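Local coordinates for protein flavin-containing monooxygenase (Allium sativum, PDB 6WPU) that probably uses its bound FAD to oxygenate the sulfur of S-allyl-L-cysteine, giving the sulfoxide, at residues 186-191 and 201-206; 240-245 and 277-282; 254-259 and 432-437; 397-402 and 420-425. One frame throughout, in Å; residues are numbered along the deposited sequence.

Contact 1 (186-191 and 201-206)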
loop_
_atom_site.group_PDB
_atom_site.type_symbol
_atom_site.label_atom_id
_atom_site.label_comp_id
_atom_site.label_asym_id
_atom_site.label_seq_id
_atom_site.Cartn_x
_atom_site.Cartn_y
_atom_site.Cartn_z
ATOM N N PRO A 186 -2.391 -9.641 -7.161
ATOM C CA PRO A 186 -2.846 -8.728 -8.222
ATOM C C PRO A 186 -4.332 -8.810 -8.518
ATOM O O PRO A 186 -4.979 -9.845 -8.343
ATOM C CB PRO A 186 -2.052 -9.204 -9.449
ATOM C CG PRO A 186 -1.936 -10.658 -9.229
ATOM C CD PRO A 186 -1.646 -10.779 -7.717
ATOM N N ARG A 187 -4.864 -7.695 -9.013
ATOM C CA ARG A 187 -6.126 -7.710 -9.729
ATOM C C ARG A 187 -5.870 -7.260 -11.165
ATOM O O ARG A 187 -4.846 -6.639 -11.470
ATOM C CB ARG A 187 -7.187 -6.838 -9.048
ATOM C CG ARG A 187 -7.112 -5.380 -9.326
ATOM C CD ARG A 187 -8.141 -4.590 -8.504
ATOM N NE ARG A 187 -9.525 -5.052 -8.641
ATOM C CZ ARG A 187 -10.431 -4.518 -9.467
ATOM N NH1 ARG A 187 -10.095 -3.506 -10.262
ATOM N NH2 ARG A 187 -11.676 -5.000 -9.502
ATOM N N PHE A 188 -6.821 -7.559 -12.044
ATOM C CA PHE A 188 -6.566 -7.523 -13.481
ATOM C C PHE A 188 -7.622 -6.734 -14.232
ATOM O O PHE A 188 -8.732 -6.518 -13.748
ATOM C CB PHE A 188 -6.512 -8.933 -14.050
ATOM C CG PHE A 188 -5.441 -9.750 -13.449
ATOM C CD1 PHE A 188 -4.152 -9.688 -13.954
ATOM C CD2 PHE A 188 -5.699 -10.544 -12.344
ATOM C CE1 PHE A 188 -3.153 -10.426 -13.380
ATOM C CE2 PHE A 188 -4.700 -11.287 -11.769
ATOM C CZ PHE A 188 -3.426 -11.222 -12.284
ATOM N N ALA A 189 -7.259 -6.323 -15.442
ATOM C CA ALA A 189 -8.193 -5.692 -16.355
ATOM C C ALA A 189 -8.923 -6.763 -17.161
ATOM O O ALA A 189 -8.432 -7.882 -17.328
ATOM C CB ALA A 189 -7.456 -4.735 -17.292
ATOM N N GLU A 190 -10.119 -6.424 -17.630
ATOM C CA GLU A 190 -10.877 -7.278 -18.534
ATOM C C GLU A 190 -10.648 -6.752 -19.941
ATOM O O GLU A 190 -11.124 -5.667 -20.282
ATOM C CB GLU A 190 -12.361 -7.278 -18.179
ATOM C CG GLU A 190 -12.694 -8.183 -17.011
ATOM C CD GLU A 190 -12.541 -9.654 -17.361
ATOM O OE1 GLU A 190 -13.115 -10.078 -18.391
ATOM O OE2 GLU A 190 -11.840 -10.379 -16.614
ATOM N N ILE A 191 -9.911 -7.505 -20.746
ATOM C CA ILE A 191 -9.485 -7.072 -22.075
ATOM C C ILE A 191 -10.302 -7.830 -23.116
ATOM O O ILE A 191 -10.200 -9.064 -23.195
ATOM C CB ILE A 191 -7.983 -7.298 -22.299
ATOM C CG1 ILE A 191 -7.157 -6.773 -21.126
ATOM C CG2 ILE A 191 -7.537 -6.615 -23.585
ATOM C CD1 ILE A 191 -5.703 -7.308 -21.119
ATOM N N GLN A 201 1.681 -11.307 -21.916
ATOM C CA GLN A 201 0.791 -10.694 -20.940
ATOM C C GLN A 201 1.450 -10.789 -19.575
ATOM O O GLN A 201 1.948 -11.860 -19.207
ATOM C CB GLN A 201 -0.556 -11.416 -20.917
ATOM C CG GLN A 201 -1.747 -10.564 -21.194
ATOM C CD GLN A 201 -3.047 -11.260 -20.830
ATOM O OE1 GLN A 201 -3.875 -10.702 -20.102
ATOM N NE2 GLN A 201 -3.238 -12.473 -21.341
ATOM N N MET A 202 1.476 -9.678 -18.837
ATOM C CA MET A 202 2.077 -9.660 -17.508
ATOM C C MET A 202 1.360 -8.641 -16.631
ATOM O O MET A 202 0.663 -7.748 -17.118
ATOM C CB MET A 202 3.569 -9.318 -17.566
ATOM C CG MET A 202 3.836 -7.950 -18.195
ATOM S SD MET A 202 5.577 -7.477 -18.187
ATOM C CE MET A 202 5.928 -7.425 -16.416
ATOM N N HIS A 203 1.541 -8.794 -15.323
ATOM C CA HIS A 203 1.094 -7.818 -14.339
ATOM C C HIS A 203 2.299 -6.991 -13.912
ATOM O O HIS A 203 3.422 -7.491 -13.865
ATOM C CB HIS A 203 0.451 -8.506 -13.122
ATOM C CG HIS A 203 -0.294 -7.566 -12.221
ATOM N ND1 HIS A 203 0.325 -6.831 -11.231
ATOM C CD2 HIS A 203 -1.606 -7.227 -12.176
ATOM C CE1 HIS A 203 -0.573 -6.079 -10.618
ATOM N NE2 HIS A 203 -1.752 -6.301 -11.173
ATOM N N SER A 204 2.063 -5.709 -13.640
ATOM C CA SER A 204 3.139 -4.824 -13.199
ATOM C C SER A 204 3.786 -5.282 -11.905
ATOM O O SER A 204 4.886 -4.819 -11.583
ATOM C CB SER A 204 2.605 -3.407 -12.988
ATOM O OG SER A 204 1.617 -3.386 -11.966
ATOM N N HIS A 205 3.126 -6.168 -11.148
ATOM C CA HIS A 205 3.765 -6.751 -9.971
ATOM C C HIS A 205 5.118 -7.353 -10.319
ATOM O O HIS A 205 6.016 -7.391 -9.476
ATOM C CB HIS A 205 2.865 -7.820 -9.358
ATOM C CG HIS A 205 3.461 -8.503 -8.164
ATOM N ND1 HIS A 205 3.717 -7.843 -6.980
ATOM C CD2 HIS A 205 3.818 -9.795 -7.962
ATOM C CE1 HIS A 205 4.227 -8.696 -6.108
ATOM N NE2 HIS A 205 4.288 -9.890 -6.673
ATOM N N ASN A 206 5.296 -7.795 -11.559
ATOM C CA ASN A 206 6.549 -8.398 -11.980
ATOM C C ASN A 206 7.410 -7.445 -12.807
ATOM O O ASN A 206 8.410 -7.878 -13.390
ATOM C CB ASN A 206 6.259 -9.692 -12.745
ATOM C CG ASN A 206 5.588 -10.728 -11.861
ATOM O OD1 ASN A 206 6.111 -11.067 -10.801
ATOM N ND2 ASN A 206 4.422 -11.212 -12.271
#
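The imidazole of His203 meets Pro186, Arg187 and Phe188 at once. Pro186 covers one face with its CB, which stands 3.4 Å from the centroid of the His203 ring and almost on the ring normal, a CH-pi contact centred on the ring. At the rim, near the ring plane, His203 NE2 donates a weak hydrogen bond to Arg187 O at 3.1 Å, its N-H...O angle bent to 126°. Phe188 completes the first shell with an offset edge-to-face pair in which the edge of His203 points to the face of Phe188; the planes stand at 78° and the nearest atoms are Phe188 CE1 and His203 CD2, 3.8 Å apart. Farther along, Ile191 CD1 and Gln201 OE1 approach from opposite directions to 4.0 Å, while the amide oxygen of Gln201 takes its hydrogen bond from His292.

These residues belong to the connection that leaves strand 185-186 and returns as strand 200-203, parallel to strand 289-292 in the mixed sheet, which probably corresponds to the NADPH-binding domain of flavin-containing monooxygenases. The side chain of His203 is about 9 Å from the FAD.

Two things set the imidazole in place. Its CG lies opposite the backbone N (chi1 -167°), which swings the ring toward segment 186-191, and the 3-10 segment beyond the strand turns back so that His205 N donates to His203 ND1 at 2.9 Å. ND1 thus has a well-formed bond and NE2 a weak one, which together would favour this ring rotation. In the next shell, Thr294 OG1 also hydrogen-bonds to Arg187 O, and Tyr296 adds a second edge-to-face ring to His203.

Contact 2 (240-245 and 277-282)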
loop_
_atom_site.group_PDB
_atom_site.type_symbol
_atom_site.label_atom_id
_atom_site.label_comp_id
_atom_site.label_asym_id
_atom_site.label_seq_id
_atom_site.Cartn_x
_atom_site.Cartn_y
_atom_site.Cartn_z
ATOM N N GLU A 240 7.571 1.761 -28.790
ATOM C CA GLU A 240 6.364 2.535 -28.513
ATOM C C GLU A 240 5.735 2.090 -27.201
ATOM O O GLU A 240 5.689 0.893 -26.900
ATOM C CB GLU A 240 5.324 2.389 -29.616
ATOM C CG GLU A 240 5.713 3.040 -30.927
ATOM C CD GLU A 240 4.675 2.797 -32.002
ATOM O OE1 GLU A 240 5.044 2.795 -33.199
ATOM O OE2 GLU A 240 3.488 2.590 -31.642
ATOM N N VAL A 241 5.240 3.057 -26.432
ATOM C CA VAL A 241 4.471 2.795 -25.218
ATOM C C VAL A 241 3.096 3.427 -25.395
ATOM O O VAL A 241 2.990 4.602 -25.763
ATOM C CB VAL A 241 5.184 3.336 -23.964
ATOM C CG1 VAL A 241 4.401 2.975 -22.697
ATOM C CG2 VAL A 241 6.610 2.781 -23.888
ATOM N N HIS A 242 2.048 2.641 -25.167
ATOM C CA HIS A 242 0.668 3.102 -25.269
ATOM C C HIS A 242 -0.012 2.853 -23.929
ATOM O O HIS A 242 -0.057 1.709 -23.460
ATOM C CB HIS A 242 -0.068 2.371 -26.393
ATOM C CG HIS A 242 0.484 2.644 -27.759
ATOM N ND1 HIS A 242 -0.048 3.597 -28.596
ATOM C CD2 HIS A 242 1.522 2.087 -28.431
ATOM C CE1 HIS A 242 0.635 3.615 -29.729
ATOM N NE2 HIS A 242 1.599 2.715 -29.648
ATOM N N ILE A 243 -0.513 3.917 -23.300
ATOM C CA ILE A 243 -1.234 3.804 -22.035
ATOM C C ILE A 243 -2.721 3.743 -22.340
ATOM O O ILE A 243 -3.246 4.593 -23.068
ATOM C CB ILE A 243 -0.916 4.975 -21.090
ATOM C CG1 ILE A 243 0.593 5.193 -20.986
ATOM C CG2 ILE A 243 -1.495 4.711 -19.707
ATOM C CD1 ILE A 243 0.987 6.307 -20.026
ATOM N N ALA A 244 -3.398 2.723 -21.809
ATOM C CA ALA A 244 -4.856 2.636 -21.856
ATOM C C ALA A 244 -5.344 3.083 -20.490
ATOM O O ALA A 244 -5.248 2.333 -19.521
ATOM C CB ALA A 244 -5.329 1.224 -22.175
ATOM N N ASN A 245 -5.853 4.312 -20.404
ATOM C CA ASN A 245 -6.169 4.954 -19.125
ATOM C C ASN A 245 -7.656 5.275 -19.169
ATOM O O ASN A 245 -8.072 6.261 -19.788
ATOM C CB ASN A 245 -5.307 6.204 -18.909
ATOM C CG ASN A 245 -5.709 7.013 -17.670
ATOM O OD1 ASN A 245 -6.712 6.737 -17.018
ATOM N ND2 ASN A 245 -4.918 8.028 -17.357
ATOM N N VAL A 277 -3.753 -4.509 -31.429
ATOM C CA VAL A 277 -4.625 -3.985 -30.385
ATOM C C VAL A 277 -5.255 -2.701 -30.911
ATOM O O VAL A 277 -4.545 -1.812 -31.391
ATOM C CB VAL A 277 -3.856 -3.722 -29.079
ATOM C CG1 VAL A 277 -4.774 -3.098 -28.031
ATOM C CG2 VAL A 277 -3.235 -5.020 -28.556
ATOM N N VAL A 278 -6.584 -2.615 -30.841
ATOM C CA VAL A 278 -7.324 -1.448 -31.315
ATOM C C VAL A 278 -7.847 -0.702 -30.097
ATOM O O VAL A 278 -8.445 -1.306 -29.200
ATOM C CB VAL A 278 -8.469 -1.844 -32.261
ATOM C CG1 VAL A 278 -9.057 -0.605 -32.957
ATOM C CG2 VAL A 278 -7.981 -2.847 -33.276
ATOM N N PHE A 279 -7.571 0.590 -30.037
ATOM C CA PHE A 279 -8.060 1.404 -28.940
ATOM C C PHE A 279 -9.384 2.047 -29.340
ATOM O O PHE A 279 -9.746 2.093 -30.519
ATOM C CB PHE A 279 -7.023 2.460 -28.549
ATOM C CG PHE A 279 -5.759 1.878 -27.978
ATOM C CD1 PHE A 279 -4.674 1.609 -28.794
ATOM C CD2 PHE A 279 -5.666 1.577 -26.618
ATOM C CE1 PHE A 279 -3.509 1.058 -28.273
ATOM C CE2 PHE A 279 -4.515 1.034 -26.100
ATOM C CZ PHE A 279 -3.428 0.769 -26.933
ATOM N N HIS A 280 -10.126 2.516 -28.337
ATOM C CA HIS A 280 -11.411 3.146 -28.623
ATOM C C HIS A 280 -11.256 4.359 -29.531
ATOM O O HIS A 280 -12.141 4.632 -30.348
ATOM C CB HIS A 280 -12.111 3.551 -27.332
ATOM C CG HIS A 280 -13.258 4.488 -27.553
ATOM N ND1 HIS A 280 -14.513 4.054 -27.920
ATOM C CD2 HIS A 280 -13.332 5.837 -27.481
ATOM C CE1 HIS A 280 -15.316 5.095 -28.056
ATOM N NE2 HIS A 280 -14.623 6.189 -27.797
ATOM N N ASP A 281 -10.148 5.098 -29.407
ATOM C CA ASP A 281 -9.936 6.234 -30.308
ATOM C C ASP A 281 -9.596 5.821 -31.735
ATOM O O ASP A 281 -9.281 6.679 -32.562
ATOM C CB ASP A 281 -8.839 7.154 -29.761
ATOM C CG ASP A 281 -7.580 6.397 -29.362
ATOM O OD1 ASP A 281 -7.105 5.552 -30.153
ATOM O OD2 ASP A 281 -7.055 6.673 -28.256
ATOM N N GLY A 282 -9.636 4.547 -32.104
ATOM C CA GLY A 282 -9.339 4.148 -33.459
ATOM C C GLY A 282 -7.902 3.741 -33.711
ATOM O O GLY A 282 -7.623 3.125 -34.744
#
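The rings of Phe279 and His242 lie nearly parallel, at 23°, but are displaced so far that they barely overlap, their centroids lying 5.8 Å from each other. The closest approach is made instead by the methylene of His242, whose CB sits 3.8 Å from Phe279 CZ. Ala244, two residues along the same strand, brings its methyl to the edge of the phenyl ring near its plane, with CB 4.0 Å from Phe279 CE2. The far end of the phenyl ring thus touches both side chains, and the CB of each is its point of contact.

The imidazole is turned by its own strand. His242 NE2 donates a nearly straight hydrogen bond (167°) to Glu240 OE2 at 2.7 Å, in the ring plane and to the anti lone pair of the carboxylate. On the other nitrogen, ND1 is hydrogen-bonded to His265, so the ring is held from both sides.

His265 also stacks on Phe279. It comes from strand 262-271, which lies between the two segments in the mixed sheet of the probable NADPH-binding domain, parallel to strand 240-244 and antiparallel to strand 276-279; helix 225-234 packs against Val241 and Ile243.

Contact 3 (254-259 and 432-437)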
loop_
_atom_site.group_PDB
_atom_site.type_symbol
_atom_site.label_atom_id
_atom_site.label_comp_id
_atom_site.label_asym_id
_atom_site.label_seq_id
_atom_site.Cartn_x
_atom_site.Cartn_y
_atom_site.Cartn_z
ATOM N N ALA A 254 -3.194 10.886 -27.678
ATOM C CA ALA A 254 -2.433 12.042 -27.233
ATOM C C ALA A 254 -0.996 11.624 -26.968
ATOM O O ALA A 254 -0.753 10.621 -26.292
ATOM C CB ALA A 254 -3.048 12.649 -25.968
ATOM N N LYS A 255 -0.048 12.387 -27.500
ATOM C CA LYS A 255 1.348 12.184 -27.147
ATOM C C LYS A 255 1.599 12.659 -25.720
ATOM O O LYS A 255 1.024 13.650 -25.261
ATOM C CB LYS A 255 2.256 12.929 -28.125
ATOM C CG LYS A 255 3.335 12.069 -28.778
ATOM C CD LYS A 255 4.040 12.828 -29.906
ATOM C CE LYS A 255 5.323 12.126 -30.345
ATOM N NZ LYS A 255 5.258 11.541 -31.715
ATOM N N GLN A 256 2.438 11.929 -25.012
ATOM C CA GLN A 256 2.884 12.315 -23.680
ATOM C C GLN A 256 3.898 13.450 -23.792
ATOM O O GLN A 256 4.903 13.301 -24.491
ATOM C CB GLN A 256 3.512 11.110 -22.975
ATOM C CG GLN A 256 4.249 11.423 -21.680
ATOM C CD GLN A 256 3.331 11.963 -20.612
ATOM O OE1 GLN A 256 2.185 11.522 -20.479
ATOM N NE2 GLN A 256 3.823 12.937 -19.846
ATOM N N PRO A 257 3.670 14.591 -23.141
ATOM C CA PRO A 257 4.650 15.684 -23.216
ATOM C C PRO A 257 6.017 15.234 -22.722
ATOM O O PRO A 257 6.143 14.603 -21.668
ATOM C CB PRO A 257 4.046 16.765 -22.313
ATOM C CG PRO A 257 2.587 16.487 -22.326
ATOM C CD PRO A 257 2.465 14.987 -22.395
ATOM N N GLY A 258 7.045 15.554 -23.503
ATOM C CA GLY A 258 8.400 15.168 -23.175
ATOM C C GLY A 258 8.852 13.835 -23.732
ATOM O O GLY A 258 9.985 13.421 -23.456
ATOM N N TYR A 259 8.009 13.147 -24.501
ATOM C CA TYR A 259 8.337 11.832 -25.039
ATOM C C TYR A 259 7.844 11.740 -26.471
ATOM O O TYR A 259 6.698 12.095 -26.760
ATOM C CB TYR A 259 7.711 10.707 -24.205
ATOM C CG TYR A 259 8.298 10.560 -22.826
ATOM C CD1 TYR A 259 9.241 9.580 -22.555
ATOM C CD2 TYR A 259 7.909 11.401 -21.791
ATOM C CE1 TYR A 259 9.783 9.438 -21.291
ATOM C CE2 TYR A 259 8.448 11.275 -20.526
ATOM C CZ TYR A 259 9.387 10.290 -20.280
ATOM O OH TYR A 259 9.927 10.151 -19.018
ATOM N N ARG A 432 1.936 17.382 -14.192
ATOM C CA ARG A 432 3.286 17.263 -14.748
ATOM C C ARG A 432 3.916 15.965 -14.254
ATOM O O ARG A 432 4.911 15.980 -13.518
ATOM C CB ARG A 432 4.137 18.469 -14.354
ATOM C CG ARG A 432 3.479 19.843 -14.551
ATOM C CD ARG A 432 3.879 20.769 -13.403
ATOM N NE ARG A 432 5.296 20.594 -13.093
ATOM C CZ ARG A 432 5.838 20.698 -11.882
ATOM N NH1 ARG A 432 5.090 20.986 -10.819
ATOM N NH2 ARG A 432 7.142 20.497 -11.737
ATOM N N PRO A 433 3.349 14.814 -14.636
ATOM C CA PRO A 433 3.868 13.536 -14.118
ATOM C C PRO A 433 5.321 13.327 -14.448
ATOM O O PRO A 433 6.018 12.614 -13.721
ATOM C CB PRO A 433 2.988 12.480 -14.798
ATOM C CG PRO A 433 1.821 13.237 -15.387
ATOM C CD PRO A 433 2.322 14.619 -15.673
ATOM N N GLU A 434 5.803 13.965 -15.503
ATOM C CA GLU A 434 7.163 13.797 -15.977
ATOM C C GLU A 434 8.153 14.690 -15.254
ATOM O O GLU A 434 9.359 14.474 -15.397
ATOM C CB GLU A 434 7.226 14.085 -17.488
ATOM C CG GLU A 434 7.115 15.573 -17.856
ATOM C CD GLU A 434 5.679 16.128 -17.820
ATOM O OE1 GLU A 434 4.715 15.343 -17.650
ATOM O OE2 GLU A 434 5.518 17.362 -17.978
ATOM N N SER A 435 7.687 15.692 -14.502
ATOM C CA SER A 435 8.620 16.611 -13.863
ATOM C C SER A 435 8.321 16.938 -12.403
ATOM O O SER A 435 9.137 17.636 -11.792
ATOM C CB SER A 435 8.685 17.924 -14.645
ATOM O OG SER A 435 7.443 18.598 -14.575
ATOM N N TYR A 436 7.215 16.471 -11.815
ATOM C CA TYR A 436 6.855 16.930 -10.468
ATOM C C TYR A 436 7.883 16.514 -9.420
ATOM O O TYR A 436 8.014 17.180 -8.385
ATOM C CB TYR A 436 5.465 16.413 -10.077
ATOM C CG TYR A 436 5.412 14.960 -9.655
ATOM C CD1 TYR A 436 5.349 14.610 -8.299
ATOM C CD2 TYR A 436 5.404 13.936 -10.597
ATOM C CE1 TYR A 436 5.292 13.279 -7.895
ATOM C CE2 TYR A 436 5.344 12.599 -10.203
ATOM C CZ TYR A 436 5.289 12.284 -8.844
ATOM O OH TYR A 436 5.225 10.977 -8.432
ATOM N N ARG A 437 8.616 15.423 -9.657
ATOM C CA ARG A 437 9.599 14.982 -8.674
ATOM C C ARG A 437 10.822 15.896 -8.611
ATOM O O ARG A 437 11.509 15.926 -7.586
ATOM C CB ARG A 437 10.038 13.543 -8.958
ATOM C CG ARG A 437 8.968 12.486 -8.710
ATOM C CD ARG A 437 9.553 11.099 -8.908
ATOM N NE ARG A 437 8.686 10.030 -8.430
ATOM C CZ ARG A 437 7.787 9.398 -9.179
ATOM N NH1 ARG A 437 7.049 8.423 -8.660
ATOM N NH2 ARG A 437 7.618 9.746 -10.448
#
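Glu434 places its CG between its backbone N and carbonyl carbon (chi1 74°) and bends again at chi2, while Gln256 sets CG anti to its own backbone N (chi1 169°) before folding at chi2; together these torsions bring the carboxylate and the amide near each other across the gap between two loops. One is the type II beta turn from Gln256 to Tyr259, following the short strand 254-255 of the mixed sheet, and the other is the irregular segment 432-437 that leaves helix 416-431. The contact thus sets the sheet's margin against the C-terminal helical region.

Gln256 NE2 and Glu434 OE1 lie 3.4 Å apart, and the amide and carboxylate planes are inclined by 55°. The same NE2 gives a weak hydrogen bond to Pro257 O within its own turn. That carbonyl is also neighbour to the aliphatic part of Glu434, whose CG comes to 4.1 Å from Pro257 O.

The turn is closed by Tyr259 N donating to Gln256 O. Across from it, Arg432 O accepts from both Ser435 N and Tyr436 N, which fixes the backbone bend carrying Glu434. Helix 225-234 bridges the two loops: Arg232 touches Glu434 and hydrogen-bonds through NH1 to Tyr259 OH. The tyrosine ring offers its edge to the glutamate, with Tyr259 CE2 4.3 Å from Glu434 CB.

Contact 4 (397-402 and 420-425)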
loop_
_atom_site.group_PDB
_atom_site.type_symbol
_atom_site.label_atom_id
_atom_site.label_comp_id
_atom_site.label_asym_id
_atom_site.label_seq_id
_atom_site.Cartn_x
_atom_site.Cartn_y
_atom_site.Cartn_z
ATOM N N ASN A 397 -10.462 12.533 2.204
ATOM C CA ASN A 397 -10.555 12.978 3.589
ATOM C C ASN A 397 -9.571 12.252 4.498
ATOM O O ASN A 397 -9.845 12.077 5.688
ATOM C CB ASN A 397 -11.978 12.804 4.120
ATOM N N GLN A 398 -8.406 11.856 3.965
ATOM C CA GLN A 398 -7.510 10.979 4.719
ATOM C C GLN A 398 -6.963 11.659 5.971
ATOM O O GLN A 398 -6.753 10.999 6.992
ATOM C CB GLN A 398 -6.355 10.513 3.845
ATOM C CG GLN A 398 -5.330 11.588 3.606
ATOM C CD GLN A 398 -4.137 11.064 2.887
ATOM O OE1 GLN A 398 -3.236 10.478 3.497
ATOM N NE2 GLN A 398 -4.124 11.239 1.564
ATOM N N PHE A 399 -6.709 12.968 5.913
ATOM C CA PHE A 399 -6.158 13.639 7.081
ATOM C C PHE A 399 -7.229 13.958 8.108
ATOM O O PHE A 399 -6.905 14.101 9.290
ATOM C CB PHE A 399 -5.412 14.909 6.667
ATOM C CG PHE A 399 -4.255 14.645 5.753
ATOM C CD1 PHE A 399 -3.205 13.835 6.169
ATOM C CD2 PHE A 399 -4.222 15.184 4.469
ATOM C CE1 PHE A 399 -2.138 13.579 5.338
ATOM C CE2 PHE A 399 -3.160 14.925 3.627
ATOM C CZ PHE A 399 -2.115 14.122 4.060
ATOM N N ASP A 400 -8.490 14.070 7.678
ATOM C CA ASP A 400 -9.593 14.116 8.632
ATOM C C ASP A 400 -9.725 12.790 9.365
ATOM O O ASP A 400 -10.023 12.763 10.567
ATOM C CB ASP A 400 -10.898 14.451 7.914
ATOM C CG ASP A 400 -10.863 15.815 7.242
ATOM O OD1 ASP A 400 -10.117 16.697 7.722
ATOM O OD2 ASP A 400 -11.584 15.996 6.236
ATOM N N TYR A 401 -9.523 11.680 8.643
ATOM C CA TYR A 401 -9.483 10.368 9.274
ATOM C C TYR A 401 -8.332 10.281 10.269
ATOM O O TYR A 401 -8.521 9.866 11.422
ATOM C CB TYR A 401 -9.366 9.285 8.200
ATOM C CG TYR A 401 -9.149 7.893 8.744
ATOM C CD1 TYR A 401 -7.884 7.325 8.758
ATOM C CD2 TYR A 401 -10.208 7.146 9.243
ATOM C CE1 TYR A 401 -7.674 6.047 9.243
ATOM C CE2 TYR A 401 -10.007 5.860 9.750
ATOM C CZ TYR A 401 -8.737 5.319 9.749
ATOM O OH TYR A 401 -8.528 4.038 10.247
ATOM N N ASP A 402 -7.122 10.656 9.831
ATOM C CA ASP A 402 -5.981 10.726 10.742
ATOM C C ASP A 402 -6.308 11.567 11.971
ATOM O O ASP A 402 -6.027 11.164 13.104
ATOM C CB ASP A 402 -4.761 11.317 10.032
ATOM C CG ASP A 402 -4.129 10.366 9.032
ATOM O OD1 ASP A 402 -4.472 9.163 9.002
ATOM O OD2 ASP A 402 -3.265 10.844 8.272
ATOM N N LEU A 420 -1.130 20.773 3.102
ATOM C CA LEU A 420 -0.908 21.596 1.920
ATOM C C LEU A 420 0.081 20.941 0.957
ATOM O O LEU A 420 -0.108 20.996 -0.265
ATOM C CB LEU A 420 -0.428 22.989 2.337
ATOM C CG LEU A 420 -1.436 23.841 3.112
ATOM C CD1 LEU A 420 -0.797 25.137 3.589
ATOM C CD2 LEU A 420 -2.684 24.113 2.268
ATOM N N MET A 421 1.150 20.334 1.480
ATOM C CA MET A 421 2.098 19.659 0.598
ATOM C C MET A 421 1.415 18.540 -0.172
ATOM O O MET A 421 1.669 18.351 -1.372
ATOM C CB MET A 421 3.270 19.100 1.396
ATOM C CG MET A 421 4.479 19.996 1.537
ATOM S SD MET A 421 5.824 19.046 2.292
ATOM C CE MET A 421 6.870 20.367 2.875
ATOM N N TYR A 422 0.532 17.796 0.504
ATOM C CA TYR A 422 -0.195 16.720 -0.161
ATOM C C TYR A 422 -1.064 17.252 -1.295
ATOM O O TYR A 422 -1.103 16.659 -2.380
ATOM C CB TYR A 422 -1.054 15.954 0.839
ATOM C CG TYR A 422 -1.795 14.819 0.184
ATOM C CD1 TYR A 422 -1.151 13.627 -0.105
ATOM C CD2 TYR A 422 -3.132 14.946 -0.172
ATOM C CE1 TYR A 422 -1.824 12.583 -0.722
ATOM C CE2 TYR A 422 -3.811 13.910 -0.792
ATOM C CZ TYR A 422 -3.153 12.735 -1.064
ATOM O OH TYR A 422 -3.830 11.702 -1.669
ATOM N N LYS A 423 -1.782 18.362 -1.061
ATOM C CA LYS A 423 -2.591 18.944 -2.129
ATOM C C LYS A 423 -1.713 19.434 -3.270
ATOM O O LYS A 423 -2.077 19.308 -4.447
ATOM C CB LYS A 423 -3.451 20.089 -1.586
ATOM C CG LYS A 423 -4.603 19.631 -0.721
ATOM C CD LYS A 423 -5.601 20.769 -0.461
ATOM C CE LYS A 423 -6.615 20.390 0.623
ATOM N NZ LYS A 423 -7.806 21.293 0.625
ATOM N N GLU A 424 -0.536 19.969 -2.938
ATOM C CA GLU A 424 0.366 20.511 -3.950
ATOM C C GLU A 424 0.966 19.404 -4.816
ATOM O O GLU A 424 1.034 19.536 -6.047
ATOM C CB GLU A 424 1.467 21.318 -3.271
ATOM C CG GLU A 424 2.437 21.969 -4.221
ATOM C CD GLU A 424 1.905 23.283 -4.771
ATOM O OE1 GLU A 424 0.837 23.753 -4.297
ATOM O OE2 GLU A 424 2.564 23.838 -5.678
ATOM N N VAL A 425 1.427 18.315 -4.193
ATOM C CA VAL A 425 2.042 17.245 -4.974
ATOM C C VAL A 425 0.979 16.473 -5.741
ATOM O O VAL A 425 1.230 16.007 -6.855
ATOM C CB VAL A 425 2.887 16.305 -4.091
ATOM C CG1 VAL A 425 2.008 15.451 -3.195
ATOM C CG2 VAL A 425 3.739 15.387 -4.971
#
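Two helices of the C-terminal part of the chain, 398-409 and 416-431, pack here through the first turn of one and the middle of the other, with the ring of Tyr422 projecting into the interface. Its CG lies anti to the backbone N (chi1 -179°), and the ring stretches toward helix 398-409, where Gln398 and Phe399 receive it.

Phe399 makes an offset edge-to-face pair with Tyr422, turning its edge to the tyrosine face; the centroids are 5.4 Å apart and the planes at 84°. Its CE2 reaches Tyr422 CB at 3.6 Å, so the contact spreads from the ring back to the methylene. Within helix 398-409, the CG of Gln398 covers one face of the Phe399 ring.

Gln398 reaches out along an extended chain and lays its amide nitrogen over a face of the tyrosine, the amide plane standing 71° from the ring. The other end of this buried amide is satisfied, since OE1 accepts from the backbone N of Val342, just before helix 343-358; this bond would help orient the group. The side chain of Gln398 lies about 9 Å from the FAD. Over the tyrosine, Gln398 NE2 comes closest to Tyr422 CZ, at 3.2 Å.

Contacts 1, 2 and 3 all reach the mixed sheet, whereas contact 4 joins two helices. Contacts 2 and 4 are buried; contacts 1 and 3 are only partly so, and the turn of contact 3 carries exposed residues. Aromatic rings dominate 1, 2 and 4, with imidazoles in the first two and a tyrosine under an amide in the last, while contact 3 relies on polar loop side chains. Contacts 2 and 3 alternate along the chain, strands 240-244 and 254-255 being consecutive. Contact 4 is nested within the loop closed by contact 3, and the two touch through Tyr436 CD1 and Val425 CG2, 3.8 Å apart.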